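Local coordinates for protein MaoC-like dehydratase (Rhodospirillum rubrum, PDB 3EXZ) that probably acts as a hydratase or dehydratase of the MaoC family, working as a dimer of hot-dog-fold subunits, at residues P35-E43 and L49-G57. Sequence-based numbering, arbitrary orientation.
Sequences PQPFHLDEE and LFGGLAASG
The imidazole of His39 lies between Phe38 and the backbone of Ser56, the residue that leads into helix 57-72, the long helix of the MaoC hot-dog fold. Asp34 and His39 have the spacing of the catalytic Asp-His pair of the R-hydratases of this family and are probably its counterparts. The inner part of the contact is tight. Ser56 CA sits over the centre of one imidazole face, 3.7 Å from the ring centroid, a CH-pi contact, while Phe38 CD2 approaches the opposite face near its rim. With its CG beside the backbone N (chi1 -60°), His39 also turns a ring edge toward the face of Phe50, the planes at 62°. Phe50 in turn meets Phe38 at an oblique 32°, CE2 reaching Phe38 CD2 at 3.4 Å, which completes a three-ring cluster. Ser56 OG, anti to its own N, is drawn away to Asp34 and to Trp58 N, capping the helix. Toward solvent the contact thins out: Glu42 only skirts Leu53, its carboxylate paired with Lys27. Farther in, Leu53 CD2 rests 3.3 Å from Phe38 O, the carbonyl that also takes a weak but nearly straight hydrogen bond from Ala54 N at 3.4 Å.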
# COMPACT_ATOMS: atom_id res chain seq x y z
N PRO A 35 8.83 1.69 -11.13
CA PRO A 35 9.83 2.25 -12.02
C PRO A 35 9.42 3.48 -12.83
O PRO A 35 9.21 3.39 -14.04
CB PRO A 35 10.24 1.07 -12.88
CG PRO A 35 8.94 0.33 -13.06
CD PRO A 35 8.15 0.55 -11.76
N GLN A 36 9.30 4.61 -12.14
CA GLN A 36 8.93 5.86 -12.76
C GLN A 36 10.07 6.84 -12.52
O GLN A 36 10.68 6.85 -11.45
CB GLN A 36 7.64 6.43 -12.14
CG GLN A 36 6.47 5.48 -12.22
CD GLN A 36 5.13 6.15 -11.94
OE1 GLN A 36 4.66 6.20 -10.80
NE2 GLN A 36 4.51 6.68 -12.99
N PRO A 37 10.37 7.68 -13.52
CA PRO A 37 11.45 8.67 -13.46
C PRO A 37 11.60 9.39 -12.13
O PRO A 37 12.70 9.47 -11.58
CB PRO A 37 11.10 9.65 -14.59
CG PRO A 37 10.38 8.80 -15.57
CD PRO A 37 9.54 7.86 -14.72
N PHE A 38 10.49 9.92 -11.61
CA PHE A 38 10.58 10.66 -10.36
C PHE A 38 11.04 9.88 -9.13
O PHE A 38 11.39 10.49 -8.11
CB PHE A 38 9.28 11.43 -10.08
CG PHE A 38 8.05 10.79 -10.64
CD1 PHE A 38 7.56 11.18 -11.88
CD2 PHE A 38 7.34 9.87 -9.89
CE1 PHE A 38 6.36 10.66 -12.36
CE2 PHE A 38 6.14 9.35 -10.36
CZ PHE A 38 5.66 9.74 -11.60
N HIS A 39 11.09 8.56 -9.23
CA HIS A 39 11.54 7.72 -8.11
C HIS A 39 12.86 7.01 -8.45
O HIS A 39 13.39 6.27 -7.63
CB HIS A 39 10.50 6.65 -7.81
CG HIS A 39 9.16 7.20 -7.43
ND1 HIS A 39 7.98 6.74 -7.98
CD2 HIS A 39 8.83 8.20 -6.59
CE1 HIS A 39 6.97 7.45 -7.49
NE2 HIS A 39 7.46 8.34 -6.66
N LEU A 40 13.38 7.27 -9.64
CA LEU A 40 14.59 6.61 -10.14
C LEU A 40 15.76 7.52 -10.46
O LEU A 40 16.92 7.12 -10.35
CB LEU A 40 14.24 5.84 -11.42
CG LEU A 40 13.44 4.55 -11.25
CD1 LEU A 40 13.06 3.96 -12.62
CD2 LEU A 40 14.29 3.57 -10.45
N ASP A 41 15.45 8.74 -10.87
CA ASP A 41 16.49 9.68 -11.27
C ASP A 41 16.31 11.07 -10.67
O ASP A 41 15.24 11.67 -10.78
CB ASP A 41 16.55 9.77 -12.80
CG ASP A 41 17.62 10.72 -13.29
OD1 ASP A 41 18.78 10.61 -12.83
OD2 ASP A 41 17.32 11.58 -14.14
N GLU A 42 17.39 11.57 -10.07
CA GLU A 42 17.38 12.87 -9.42
C GLU A 42 17.13 14.04 -10.38
O GLU A 42 16.50 15.03 -10.00
CB GLU A 42 18.68 13.06 -8.62
CG GLU A 42 19.97 12.82 -9.40
CD GLU A 42 20.42 11.36 -9.41
OE1 GLU A 42 19.55 10.46 -9.32
OE2 GLU A 42 21.64 11.10 -9.53
N GLU A 43 17.59 13.90 -11.62
CA GLU A 43 17.41 14.96 -12.63
C GLU A 43 15.98 14.91 -13.19
O GLU A 43 15.30 15.94 -13.24
CB GLU A 43 18.44 14.82 -13.74
N LEU A 49 6.34 16.88 -10.69
CA LEU A 49 5.56 17.52 -9.63
C LEU A 49 6.30 17.43 -8.30
O LEU A 49 6.20 18.32 -7.45
CB LEU A 49 4.19 16.86 -9.47
CG LEU A 49 3.07 17.28 -10.43
CD1 LEU A 49 1.71 16.95 -9.82
CD2 LEU A 49 3.17 18.79 -10.71
N PHE A 50 7.04 16.33 -8.10
CA PHE A 50 7.80 16.10 -6.88
C PHE A 50 8.98 17.07 -6.80
O PHE A 50 9.49 17.36 -5.72
CB PHE A 50 8.33 14.66 -6.85
CG PHE A 50 7.26 13.60 -6.78
CD1 PHE A 50 6.71 13.23 -5.56
CD2 PHE A 50 6.76 13.01 -7.94
CE1 PHE A 50 5.68 12.28 -5.49
CE2 PHE A 50 5.74 12.06 -7.89
CZ PHE A 50 5.20 11.70 -6.66
N GLY A 51 9.41 17.58 -7.96
CA GLY A 51 10.54 18.49 -8.01
C GLY A 51 11.67 17.97 -7.14
O GLY A 51 12.04 18.62 -6.15
N GLY A 52 12.23 16.82 -7.51
CA GLY A 52 13.30 16.20 -6.73
C GLY A 52 12.96 14.75 -6.41
O GLY A 52 11.79 14.35 -6.42
N LEU A 53 13.98 13.95 -6.11
CA LEU A 53 13.75 12.55 -5.80
C LEU A 53 12.73 12.40 -4.68
O LEU A 53 12.79 13.10 -3.66
CB LEU A 53 15.05 11.86 -5.36
CG LEU A 53 15.53 10.57 -6.06
CD1 LEU A 53 16.12 9.62 -5.01
CD2 LEU A 53 14.39 9.91 -6.81
N ALA A 54 11.76 11.53 -4.88
CA ALA A 54 10.79 11.22 -3.85
C ALA A 54 10.63 9.70 -3.87
O ALA A 54 10.89 9.05 -4.89
CB ALA A 54 9.45 11.89 -4.09
N ALA A 55 10.27 9.12 -2.74
CA ALA A 55 10.07 7.69 -2.68
C ALA A 55 8.66 7.37 -3.18
O ALA A 55 7.76 8.21 -3.15
CB ALA A 55 10.25 7.19 -1.23
N SER A 56 8.49 6.16 -3.69
CA SER A 56 7.18 5.70 -4.12
C SER A 56 6.28 5.65 -2.87
O SER A 56 6.73 5.29 -1.77
CB SER A 56 7.30 4.28 -4.69
OG SER A 56 6.03 3.67 -4.85
N GLY A 57 5.01 6.04 -3.02
CA GLY A 57 4.07 5.97 -1.93
C GLY A 57 4.01 4.53 -1.44
O GLY A 57 3.81 4.28 -0.24